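PDB 4FVA: 5'-tyrosyl-DNA phosphodiesterase from Caenorhabditis elegans, which belongs to the endonuclease/exonuclease/phosphatase family, has a DNase I-like fold and binds a magnesium ion. Local coordinates for residues S18-G23 with F243-W248; L50-D55 with N124-S129; K192-W197 with K212-R217; L166-E171 with R217-G222. All coordinates share one frame; numbering follows the deposited sequence.

Contact 1: S18-G23 with F243-W248. With MG (magnesium ion), chain F.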
# COMPACT_ATOMS: atom_id res chain seq x y z
N SER A 18 2.54 -1.45 3.13
CA SER A 18 1.40 -1.59 2.21
C SER A 18 1.14 -3.06 1.92
O SER A 18 2.09 -3.83 1.70
CB SER A 18 1.66 -0.83 0.91
OG SER A 18 0.56 -0.98 0.02
N TRP A 19 -0.13 -3.45 1.88
CA TRP A 19 -0.47 -4.87 1.77
C TRP A 19 -1.83 -5.09 1.13
O TRP A 19 -2.85 -4.58 1.61
CB TRP A 19 -0.47 -5.50 3.16
CG TRP A 19 -0.20 -6.97 3.20
CD1 TRP A 19 -0.06 -7.83 2.13
CD2 TRP A 19 -0.03 -7.77 4.38
NE1 TRP A 19 0.19 -9.10 2.58
CE2 TRP A 19 0.23 -9.10 3.95
CE3 TRP A 19 -0.05 -7.50 5.75
CZ2 TRP A 19 0.47 -10.14 4.85
CZ3 TRP A 19 0.19 -8.53 6.65
CH2 TRP A 19 0.44 -9.85 6.19
N ASN A 20 -1.84 -5.85 0.04
CA ASN A 20 -3.09 -6.34 -0.51
C ASN A 20 -3.40 -7.60 0.27
O ASN A 20 -2.67 -8.59 0.17
CB ASN A 20 -2.96 -6.62 -2.01
CG ASN A 20 -4.21 -7.25 -2.60
OD1 ASN A 20 -4.90 -8.01 -1.93
ND2 ASN A 20 -4.51 -6.91 -3.85
N ILE A 21 -4.47 -7.55 1.07
CA ILE A 21 -4.72 -8.65 2.01
C ILE A 21 -5.67 -9.74 1.47
O ILE A 21 -6.09 -10.66 2.20
CB ILE A 21 -5.18 -8.14 3.39
CG1 ILE A 21 -6.52 -7.42 3.31
CG2 ILE A 21 -4.06 -7.24 4.03
CD1 ILE A 21 -7.03 -6.93 4.65
N ASP A 22 -5.99 -9.65 0.18
CA ASP A 22 -6.69 -10.75 -0.47
C ASP A 22 -8.00 -11.07 0.25
O ASP A 22 -8.33 -12.23 0.48
CB ASP A 22 -5.79 -11.99 -0.49
CG ASP A 22 -6.21 -13.04 -1.51
OD1 ASP A 22 -7.05 -12.73 -2.38
OD2 ASP A 22 -5.68 -14.17 -1.44
N GLY A 23 -8.75 -10.02 0.60
CA GLY A 23 -10.05 -10.21 1.22
C GLY A 23 -11.08 -10.88 0.32
O GLY A 23 -12.09 -11.42 0.80
N PHE A 243 -0.82 -18.71 3.35
CA PHE A 243 -0.23 -17.42 3.66
C PHE A 243 -1.35 -16.45 4.00
O PHE A 243 -2.50 -16.67 3.62
CB PHE A 243 0.60 -16.93 2.49
CG PHE A 243 1.76 -17.84 2.15
CD1 PHE A 243 2.97 -17.71 2.82
CD2 PHE A 243 1.63 -18.81 1.17
CE1 PHE A 243 4.04 -18.54 2.52
CE2 PHE A 243 2.71 -19.66 0.86
CZ PHE A 243 3.91 -19.52 1.53
N PRO A 244 -1.03 -15.37 4.75
CA PRO A 244 -2.08 -14.39 5.06
C PRO A 244 -2.73 -13.86 3.79
O PRO A 244 -3.93 -13.64 3.74
CB PRO A 244 -1.31 -13.27 5.77
CG PRO A 244 -0.13 -13.98 6.41
CD PRO A 244 0.26 -15.04 5.39
N SER A 245 -1.91 -13.69 2.76
CA SER A 245 -2.38 -13.15 1.48
C SER A 245 -1.58 -13.77 0.35
O SER A 245 -0.51 -14.31 0.58
CB SER A 245 -2.19 -11.63 1.47
OG SER A 245 -2.49 -11.09 0.19
N ASP A 246 -2.09 -13.67 -0.88
CA ASP A 246 -1.31 -14.09 -2.04
C ASP A 246 -0.24 -13.05 -2.39
O ASP A 246 0.59 -13.29 -3.28
CB ASP A 246 -2.20 -14.41 -3.24
CG ASP A 246 -2.95 -13.21 -3.75
OD1 ASP A 246 -3.38 -12.36 -2.94
OD2 ASP A 246 -3.12 -13.10 -4.99
N HIS A 247 -0.30 -11.89 -1.73
CA HIS A 247 0.76 -10.85 -1.82
C HIS A 247 1.64 -10.82 -0.56
O HIS A 247 1.14 -11.02 0.55
CB HIS A 247 0.17 -9.44 -1.98
CG HIS A 247 -0.50 -9.19 -3.30
ND1 HIS A 247 -0.01 -8.30 -4.23
CD2 HIS A 247 -1.65 -9.68 -3.82
CE1 HIS A 247 -0.81 -8.28 -5.28
NE2 HIS A 247 -1.81 -9.10 -5.06
N TRP A 248 2.93 -10.52 -0.72
CA TRP A 248 3.76 -10.15 0.41
C TRP A 248 3.45 -8.70 0.75
O TRP A 248 3.05 -7.93 -0.13
CB TRP A 248 5.25 -10.28 0.09
CG TRP A 248 5.69 -11.60 -0.48
CD1 TRP A 248 6.62 -11.81 -1.47
CD2 TRP A 248 5.22 -12.90 -0.10
NE1 TRP A 248 6.77 -13.15 -1.71
CE2 TRP A 248 5.92 -13.85 -0.89
CE3 TRP A 248 4.29 -13.36 0.83
CZ2 TRP A 248 5.70 -15.22 -0.77
CZ3 TRP A 248 4.07 -14.74 0.95
CH2 TRP A 248 4.77 -15.64 0.15
MG MG F . -7.37 -11.38 -4.29
O HOH W 1 0.86 -6.30 -1.02
O HOH W 2 -5.16 -10.53 -3.50
O HOH W 3 -9.05 -13.10 -5.17

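Contact 2: L50-D55 with N124-S129. With MG (magnesium ion), chain F.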
# COMPACT_ATOMS: atom_id res chain seq x y z
N LEU A 50 -3.80 -0.62 3.21
CA LEU A 50 -4.37 -1.92 2.85
C LEU A 50 -5.19 -1.82 1.56
O LEU A 50 -5.80 -0.78 1.31
CB LEU A 50 -5.30 -2.44 3.96
CG LEU A 50 -4.67 -2.60 5.35
CD1 LEU A 50 -5.74 -3.07 6.34
CD2 LEU A 50 -3.52 -3.62 5.28
N GLN A 51 -5.20 -2.90 0.78
CA GLN A 51 -6.07 -3.02 -0.37
C GLN A 51 -6.82 -4.36 -0.32
O GLN A 51 -6.39 -5.30 0.35
CB GLN A 51 -5.27 -2.90 -1.68
CG GLN A 51 -4.35 -1.70 -1.76
CD GLN A 51 -2.98 -1.96 -1.16
OE1 GLN A 51 -2.45 -3.07 -1.24
NE2 GLN A 51 -2.39 -0.91 -0.54
N GLU A 52 -7.92 -4.45 -1.07
CA GLU A 52 -8.79 -5.62 -1.04
C GLU A 52 -9.23 -5.99 0.37
O GLU A 52 -9.20 -7.15 0.76
CB GLU A 52 -8.14 -6.84 -1.73
CG GLU A 52 -8.38 -6.86 -3.22
CD GLU A 52 -8.00 -8.16 -3.87
OE1 GLU A 52 -8.46 -9.24 -3.39
OE2 GLU A 52 -7.22 -8.10 -4.84
N VAL A 53 -9.64 -4.98 1.13
CA VAL A 53 -10.27 -5.17 2.42
C VAL A 53 -11.74 -5.46 2.13
O VAL A 53 -12.32 -4.83 1.25
CB VAL A 53 -10.15 -3.91 3.27
CG1 VAL A 53 -10.72 -4.15 4.67
CG2 VAL A 53 -8.68 -3.47 3.35
N VAL A 54 -12.34 -6.41 2.87
CA VAL A 54 -13.77 -6.73 2.75
C VAL A 54 -14.49 -6.61 4.09
O VAL A 54 -13.85 -6.62 5.14
CB VAL A 54 -13.99 -8.15 2.15
CG1 VAL A 54 -13.38 -8.25 0.75
CG2 VAL A 54 -13.39 -9.22 3.08
N ASP A 55 -15.81 -6.48 4.05
CA ASP A 55 -16.59 -6.33 5.28
C ASP A 55 -16.55 -7.60 6.12
O ASP A 55 -16.49 -7.56 7.35
CB ASP A 55 -18.04 -5.96 4.97
CG ASP A 55 -18.17 -4.57 4.39
OD1 ASP A 55 -17.32 -3.70 4.67
OD2 ASP A 55 -19.12 -4.37 3.60
N ASN A 124 -3.21 6.14 -1.35
CA ASN A 124 -3.31 4.69 -1.41
C ASN A 124 -4.27 4.29 -2.52
O ASN A 124 -5.40 4.81 -2.60
CB ASN A 124 -3.79 4.17 -0.05
CG ASN A 124 -3.88 2.65 0.01
OD1 ASN A 124 -3.23 1.94 -0.76
ND2 ASN A 124 -4.70 2.13 0.94
N THR A 125 -3.85 3.35 -3.37
CA THR A 125 -4.69 2.92 -4.46
C THR A 125 -4.52 1.45 -4.77
O THR A 125 -3.55 0.83 -4.35
CB THR A 125 -4.45 3.74 -5.76
OG1 THR A 125 -5.50 3.47 -6.70
CG2 THR A 125 -3.10 3.37 -6.38
N HIS A 126 -5.49 0.91 -5.48
CA HIS A 126 -5.43 -0.45 -5.99
C HIS A 126 -5.77 -0.33 -7.47
O HIS A 126 -6.94 -0.31 -7.82
CB HIS A 126 -6.47 -1.31 -5.27
CG HIS A 126 -6.46 -2.75 -5.70
ND1 HIS A 126 -7.43 -3.64 -5.29
CD2 HIS A 126 -5.62 -3.44 -6.51
CE1 HIS A 126 -7.18 -4.83 -5.82
NE2 HIS A 126 -6.10 -4.74 -6.56
N LEU A 127 -4.75 -0.25 -8.34
CA LEU A 127 -5.03 0.05 -9.75
C LEU A 127 -5.68 -1.12 -10.50
O LEU A 127 -5.56 -2.28 -10.08
CB LEU A 127 -3.75 0.50 -10.47
CG LEU A 127 -3.10 1.76 -9.88
CD1 LEU A 127 -1.96 2.26 -10.78
CD2 LEU A 127 -4.15 2.84 -9.64
N GLU A 128 -6.37 -0.81 -11.60
CA GLU A 128 -7.13 -1.82 -12.34
C GLU A 128 -6.34 -3.12 -12.52
O GLU A 128 -5.14 -3.11 -12.82
CB GLU A 128 -7.60 -1.27 -13.70
CG GLU A 128 -8.96 -1.80 -14.16
CD GLU A 128 -10.14 -1.12 -13.47
OE1 GLU A 128 -9.93 -0.22 -12.62
OE2 GLU A 128 -11.30 -1.46 -13.80
N SER A 129 -7.03 -4.24 -12.33
CA SER A 129 -6.41 -5.57 -12.31
C SER A 129 -6.39 -6.23 -13.71
O SER A 129 -7.24 -5.93 -14.56
CB SER A 129 -7.16 -6.47 -11.32
OG SER A 129 -7.31 -5.85 -10.04
MG MG F . -7.37 -11.38 -4.29
O HOH W 4 -8.97 -2.80 -3.06
O HOH W 3 -9.05 -13.10 -5.17
O HOH W 2 -5.16 -10.53 -3.50

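Contact 3: K192-W197 with K212-R217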
# COMPACT_ATOMS: atom_id res chain seq x y z
N LYS A 192 16.35 -9.69 -3.36
CA LYS A 192 15.70 -10.45 -2.28
C LYS A 192 14.38 -9.83 -1.85
O LYS A 192 13.55 -10.49 -1.21
CB LYS A 192 16.61 -10.59 -1.05
CG LYS A 192 17.60 -11.76 -1.08
CD LYS A 192 18.29 -11.90 0.29
CE LYS A 192 18.91 -13.27 0.48
NZ LYS A 192 19.95 -13.54 -0.54
N THR A 193 14.18 -8.56 -2.19
CA THR A 193 12.96 -7.86 -1.79
C THR A 193 12.18 -7.36 -2.99
O THR A 193 11.36 -6.46 -2.86
CB THR A 193 13.27 -6.64 -0.92
OG1 THR A 193 14.16 -5.77 -1.63
CG2 THR A 193 13.91 -7.07 0.40
N LYS A 194 12.44 -7.93 -4.16
CA LYS A 194 11.87 -7.37 -5.39
C LYS A 194 10.41 -7.73 -5.65
O LYS A 194 9.57 -6.86 -5.83
CB LYS A 194 12.72 -7.76 -6.59
CG LYS A 194 12.24 -7.17 -7.91
CD LYS A 194 13.28 -7.43 -9.00
CE LYS A 194 12.91 -6.76 -10.31
NZ LYS A 194 13.94 -7.01 -11.35
N PHE A 195 10.10 -9.02 -5.69
CA PHE A 195 8.77 -9.44 -6.11
C PHE A 195 7.79 -9.49 -4.94
O PHE A 195 8.09 -10.04 -3.88
CB PHE A 195 8.85 -10.78 -6.84
CG PHE A 195 9.76 -10.74 -8.03
CD1 PHE A 195 9.33 -10.17 -9.22
CD2 PHE A 195 11.05 -11.25 -7.96
CE1 PHE A 195 10.16 -10.12 -10.33
CE2 PHE A 195 11.89 -11.20 -9.06
CZ PHE A 195 11.45 -10.63 -10.24
N THR A 196 6.63 -8.88 -5.13
CA THR A 196 5.66 -8.77 -4.05
C THR A 196 4.50 -9.71 -4.30
O THR A 196 3.69 -9.97 -3.41
CB THR A 196 5.15 -7.32 -3.90
OG1 THR A 196 4.40 -6.96 -5.06
CG2 THR A 196 6.32 -6.35 -3.72
N TRP A 197 4.44 -10.23 -5.53
CA TRP A 197 3.43 -11.21 -5.91
C TRP A 197 4.17 -12.31 -6.65
O TRP A 197 4.62 -12.11 -7.78
CB TRP A 197 2.39 -10.57 -6.80
CG TRP A 197 1.21 -11.43 -7.07
CD1 TRP A 197 0.16 -11.67 -6.23
CD2 TRP A 197 0.93 -12.14 -8.28
NE1 TRP A 197 -0.76 -12.50 -6.84
CE2 TRP A 197 -0.30 -12.81 -8.10
CE3 TRP A 197 1.60 -12.28 -9.50
CZ2 TRP A 197 -0.88 -13.60 -9.09
CZ3 TRP A 197 1.03 -13.07 -10.48
CH2 TRP A 197 -0.19 -13.72 -10.28
N LYS A 212 5.98 -13.97 -11.57
CA LYS A 212 6.51 -13.12 -10.50
C LYS A 212 6.37 -11.66 -10.90
O LYS A 212 6.77 -11.28 -12.00
CB LYS A 212 7.99 -13.43 -10.23
CG LYS A 212 8.26 -14.76 -9.55
CD LYS A 212 9.63 -14.80 -8.89
CE LYS A 212 10.77 -14.81 -9.91
NZ LYS A 212 12.09 -15.02 -9.25
N MET A 213 5.85 -10.83 -10.01
CA MET A 213 5.65 -9.42 -10.35
C MET A 213 5.92 -8.51 -9.17
O MET A 213 5.78 -8.90 -8.01
CB MET A 213 4.23 -9.19 -10.89
CG MET A 213 3.87 -10.09 -12.06
SD MET A 213 4.88 -9.67 -13.50
CE MET A 213 4.23 -8.06 -13.94
N ARG A 214 6.33 -7.28 -9.47
CA ARG A 214 6.47 -6.26 -8.46
C ARG A 214 5.27 -5.34 -8.54
O ARG A 214 5.39 -4.17 -8.92
CB ARG A 214 7.78 -5.49 -8.64
CG ARG A 214 8.08 -4.54 -7.50
CD ARG A 214 9.55 -4.16 -7.47
NE ARG A 214 9.91 -3.18 -8.49
CZ ARG A 214 9.82 -1.86 -8.33
NH1 ARG A 214 9.35 -1.36 -7.18
NH2 ARG A 214 10.19 -1.04 -9.31
N PHE A 215 4.12 -5.89 -8.15
CA PHE A 215 2.84 -5.21 -8.25
C PHE A 215 2.70 -4.12 -7.20
O PHE A 215 2.06 -3.11 -7.42
CB PHE A 215 1.70 -6.23 -8.06
CG PHE A 215 1.40 -7.08 -9.29
CD1 PHE A 215 1.73 -6.64 -10.56
CD2 PHE A 215 0.77 -8.32 -9.15
CE1 PHE A 215 1.43 -7.42 -11.68
CE2 PHE A 215 0.46 -9.11 -10.26
CZ PHE A 215 0.80 -8.66 -11.52
N ASP A 216 3.28 -4.37 -6.03
CA ASP A 216 3.11 -3.48 -4.90
C ASP A 216 4.30 -2.54 -4.78
O ASP A 216 5.44 -2.99 -4.70
CB ASP A 216 2.91 -4.32 -3.64
CG ASP A 216 1.80 -5.34 -3.82
OD1 ASP A 216 0.64 -4.94 -3.65
OD2 ASP A 216 2.08 -6.52 -4.15
N ARG A 217 4.04 -1.24 -4.78
CA ARG A 217 5.13 -0.27 -4.78
C ARG A 217 4.80 0.94 -3.92
O ARG A 217 3.64 1.25 -3.67
CB ARG A 217 5.44 0.20 -6.21
CG ARG A 217 5.72 -0.94 -7.19
CD ARG A 217 6.18 -0.41 -8.55
NE ARG A 217 6.27 -1.49 -9.55
CZ ARG A 217 6.82 -1.35 -10.75
NH1 ARG A 217 7.35 -0.19 -11.12
NH2 ARG A 217 6.85 -2.38 -11.58

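Contact 4: L166-E171 with R217-G222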
# COMPACT_ATOMS: atom_id res chain seq x y z
N LEU A 166 -0.30 -1.56 -7.30
CA LEU A 166 -0.41 -0.85 -8.58
C LEU A 166 -0.56 -1.80 -9.79
O LEU A 166 -0.80 -1.34 -10.92
CB LEU A 166 0.77 0.11 -8.78
CG LEU A 166 1.10 1.03 -7.59
CD1 LEU A 166 2.17 2.05 -7.96
CD2 LEU A 166 -0.18 1.74 -7.12
N ASN A 167 -0.43 -3.10 -9.56
CA ASN A 167 -0.64 -4.08 -10.62
C ASN A 167 0.20 -3.83 -11.87
O ASN A 167 -0.22 -4.17 -12.99
CB ASN A 167 -2.12 -4.16 -11.00
CG ASN A 167 -2.88 -5.17 -10.15
OD1 ASN A 167 -2.41 -6.29 -9.95
ND2 ASN A 167 -4.03 -4.76 -9.63
N LEU A 168 1.38 -3.25 -11.67
CA LEU A 168 2.21 -2.79 -12.78
C LEU A 168 3.14 -3.86 -13.34
O LEU A 168 3.66 -4.71 -12.59
CB LEU A 168 3.07 -1.59 -12.35
CG LEU A 168 2.42 -0.21 -12.16
CD1 LEU A 168 3.41 0.82 -11.56
CD2 LEU A 168 1.81 0.31 -13.46
N ARG A 169 3.31 -3.84 -14.65
CA ARG A 169 4.50 -4.41 -15.28
C ARG A 169 5.40 -3.18 -15.51
O ARG A 169 4.89 -2.10 -15.79
CB ARG A 169 4.13 -5.09 -16.59
CG ARG A 169 2.62 -5.32 -16.78
CD ARG A 169 2.09 -6.55 -16.06
NE ARG A 169 0.87 -6.29 -15.30
CZ ARG A 169 -0.10 -7.18 -15.09
NH1 ARG A 169 -0.01 -8.40 -15.58
NH2 ARG A 169 -1.18 -6.84 -14.38
N ASP A 170 6.72 -3.33 -15.36
CA ASP A 170 7.60 -2.15 -15.42
C ASP A 170 7.46 -1.26 -16.67
O ASP A 170 7.62 -0.04 -16.58
CB ASP A 170 9.07 -2.54 -15.22
CG ASP A 170 9.49 -2.45 -13.76
OD1 ASP A 170 9.72 -1.31 -13.29
OD2 ASP A 170 9.59 -3.50 -13.09
N GLU A 171 7.19 -1.87 -17.82
CA GLU A 171 7.05 -1.11 -19.06
C GLU A 171 5.82 -0.20 -19.01
O GLU A 171 5.64 0.64 -19.90
CB GLU A 171 6.95 -2.06 -20.24
CG GLU A 171 5.72 -2.95 -20.21
CD GLU A 171 5.80 -4.02 -19.14
OE1 GLU A 171 6.73 -3.96 -18.30
OE2 GLU A 171 4.95 -4.94 -19.14
N ARG A 217 4.04 -1.24 -4.78
CA ARG A 217 5.13 -0.27 -4.78
C ARG A 217 4.80 0.94 -3.92
O ARG A 217 3.64 1.25 -3.67
CB ARG A 217 5.44 0.20 -6.21
CG ARG A 217 5.72 -0.94 -7.19
CD ARG A 217 6.18 -0.41 -8.55
NE ARG A 217 6.27 -1.49 -9.55
CZ ARG A 217 6.82 -1.35 -10.75
NH1 ARG A 217 7.35 -0.19 -11.12
NH2 ARG A 217 6.85 -2.38 -11.58
N LEU A 218 5.85 1.62 -3.48
CA LEU A 218 5.72 2.86 -2.73
C LEU A 218 6.64 3.90 -3.33
O LEU A 218 7.84 3.66 -3.49
CB LEU A 218 6.10 2.62 -1.26
CG LEU A 218 4.93 2.16 -0.40
CD1 LEU A 218 5.41 1.69 0.98
CD2 LEU A 218 3.88 3.28 -0.28
N TYR A 219 6.07 5.05 -3.67
CA TYR A 219 6.84 6.18 -4.16
C TYR A 219 6.80 7.26 -3.10
O TYR A 219 5.82 7.33 -2.33
CB TYR A 219 6.23 6.72 -5.46
CG TYR A 219 6.25 5.74 -6.60
CD1 TYR A 219 5.20 4.86 -6.80
CD2 TYR A 219 7.33 5.67 -7.46
CE1 TYR A 219 5.22 3.94 -7.84
CE2 TYR A 219 7.36 4.77 -8.51
CZ TYR A 219 6.30 3.91 -8.69
OH TYR A 219 6.32 3.01 -9.73
N TRP A 220 7.84 8.08 -3.03
CA TRP A 220 7.78 9.23 -2.13
C TRP A 220 8.52 10.46 -2.63
O TRP A 220 9.41 10.38 -3.49
CB TRP A 220 8.24 8.85 -0.72
CG TRP A 220 9.67 9.19 -0.41
CD1 TRP A 220 10.12 10.20 0.39
CD2 TRP A 220 10.85 8.50 -0.88
NE1 TRP A 220 11.50 10.18 0.45
CE2 TRP A 220 11.97 9.15 -0.32
CE3 TRP A 220 11.06 7.40 -1.71
CZ2 TRP A 220 13.28 8.73 -0.57
CZ3 TRP A 220 12.36 6.98 -1.95
CH2 TRP A 220 13.46 7.65 -1.39
N SER A 221 8.15 11.60 -2.08
CA SER A 221 8.88 12.83 -2.27
C SER A 221 8.96 13.48 -0.92
O SER A 221 8.06 13.27 -0.09
CB SER A 221 8.16 13.74 -3.25
OG SER A 221 8.73 15.03 -3.25
N GLY A 222 10.01 14.26 -0.69
CA GLY A 222 10.12 14.98 0.57
C GLY A 222 11.51 15.04 1.15
O GLY A 222 12.47 14.54 0.56

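Contact 1: S18-G23 with F243-W248
Trp19 to Asp22, at and just past the end of strand 13-20, run beside the loop Pro244-Trp248, and the backbones come closest at Ile21 and Ser245, with CA atoms 5.1 Å apart. This is the metal site of a DNase I-like fold, where loops at the strand ends meet. The Trp19 indole presents its edge to the loop. Its NE1 donates in the ring plane to His247 O at 3.0 Å, but arrives from above that carbonyl's plane. The far end of the indole packs on proline, Trp19 CZ2 to Pro244 CB 3.7 Å. Ser245 OG, anti to its own backbone N (chi1 173°), gives its proton to Asn20 O at 2.5 Å. The same OG accepts from His247 N in an ST turn, so both roles of the hydroxyl are used. Asn20 lies over one face of the His247 ring, amide and ring planes only 5° apart. Asn20 CB lies 3.8 Å from the His247 ring centroid, a CH-pi contact. Asn20 OD1 accepts from Asp22 N, an Asx turn leading into the metal ligand Asp22. His247 ND1 is bonded to Asp216, and Asp246 OD2 to Trp197 NE1. Asp22 OD2 and Asp246 OD1 bring like charges together at 3.3 Å. A magnesium-bound water lies 2.6 Å from Asp246 OD1. Glu52 shares the magnesium, which Asp22 OD1 binds at 2.4 Å.

Contact 2: L50-D55 with N124-S129
Asn124 and Gln51 meet because their side chains turn toward each other: Asn124 CG stands anti to its backbone N (chi1 -178°), while the Gln51 chain bends at chi2 (86°). The bend brings Gln51 NE2 to Asn124 OD1 at 3.0 Å. The two amide planes are steeply inclined, 76° apart, yet the oxygen stays close to the plane of the Gln51 amide. Asn124 ND2 donates in turn to Leu50 O at 3.1 Å, coming from above the plane of that carbonyl. One amide thus accepts from a side chain and donates to a main chain, and so is gripped at both ends. Ser18 OG is a further partner of Gln51 NE2.

His126 stands beside Gln51, CB to CB 4.1 Å, and its ring meets Glu52 obliquely. The ring atom His126 CE1 lies 3.4 Å from Glu52 OE2, with carboxylate and ring nearly parallel. A water joins the two segments: it accepts from Glu52 N and is hydrogen-bonded to His126 ND1 at 2.8 Å, in the plane of the ring. Glu52 OE1 binds the magnesium ion at 2.6 Å, a site shared with Asp22, and OE2 is hydrogen-bonded to Asn20 ND2. A G1 beta bulge at Glu52 and Val53, opposite Tyr80, bends the strand here.

The contact joins the two sheets of the DNase I-like fold. Strand 47-53 lies between 80-86 and 13-20 in one sheet; strand 118-126 lies between 107-115 and 159-163 in the other. Just past its end, Leu127 packs on Gln140 and Phe141 of helix 134-154.

Contact 3: K192-W197 with K212-R217
Lys194 packs on Arg214 just ahead of a classic beta bulge, formed by Thr196 and Trp197 opposite Met213 of strand 212-221, in the second sheet of the DNase I-like fold. Lys194 O lies against the aliphatic part of Arg214, 3.2 Å from CD, and the two side chains run nearly perpendicular to each other. The arginine's charged end is held by a salt bridge to Asp182.

Phe195 comes next, its ring sandwiched between two lysine chains. Lys212 CB sits over one face, 4.0 Å from the Phe195 ring centroid, in a CH-pi contact. Lys194 CG covers the opposite face, over the ring centre.

Thr196 opens the bulge, its backbone N donating to Met213 O at 3.0 Å. Its OG1 falls between its own backbone N and carbonyl carbon (chi1 66°), which directs it at Asp216. Thr196 OG1 gives its proton to the anti lone pair of Asp216 OD2, at 2.5 Å. The same OD2 is also bonded to His247 ND1, so the threonine probably helps orient this carboxylate.

Trp197 completes the bulge. Its N also donates to Met213 O, at 3.1 Å, so one carbonyl takes two bonds, and Met213 N returns a bond to Trp197 O. Trp197 and Met213 are the antiparallel hydrogen-bonded pair, with their side chains on the same face of the sheet. The Trp197 and Phe215 side chains extend alongside in a common direction. Their ring planes are inclined at 36°, and Trp197 CE3 reaches Phe215 CE2 at 3.5 Å.

Contact 4: L166-E171 with R217-G222
Leu166 and Tyr219 meet at a slant, with the leucine methyl CD1 at the edge of the tyrosine ring, near its plane, 3.6 Å from Tyr219 CE1. The same methyl, Leu166 CD1, also lies near Arg217 CB at 4.1 Å, where the two side chains run nearly perpendicular. Leu168 and Tyr219 approach end-on, Leu168 CD1 to Tyr219 OH 4.1 Å. Leu168 also lies across the arginine chain, and Leu168 CB sits over one face of the guanidinium, 3.9 Å from Arg217 NH2. The arginine chain is extended from CG to NE, which carries its charge past both leucines toward Asp170. There the carboxylate and guanidinium planes are 40° apart, so the pair is not a flat two-pronged bridge. Asp170 OD2 forms a long, weak salt bridge with Arg217 NH2 at 3.3 Å, and the bond from NH1 to OD1 is weak too.

The contact joins the loop that follows strand 159-163 to strand 212-221 of the same sheet. Val173 touches both Leu168 and Arg217, and Phe141 of helix 134-154 also packs on Leu168.

Arg217 NE is bonded to Arg214 O, so the arginine is probably held mainly by this bond and the apolar packing. Asp170 is exposed and poorly ordered, and its ion pair is probably loose. The chemistry thus suggests that the acid adds only a modest, solvent-facing charge partner.

Overall arrangement
Contacts 1 and 2 are buried and meet at the magnesium ion, which takes one acid from each. They also share neighbouring strands 13-20 and 47-53, and their centres are about 10 Å apart. Contacts 3 and 4 both use strand 212-221 and share Arg217. Contact 3 is partly buried; contact 4 is buried apart from the exposed Asp170. Chemistry follows place: polar side chains and waters dominate near the metal, main-chain bonds and aromatic packing in contact 3, and leucines with one loose ion pair in contact 4. A main-chain bond between Thr196 and Trp248 couples contacts 1 and 3, while Asn167 of contact 4 bonds Leu127 O of contact 2.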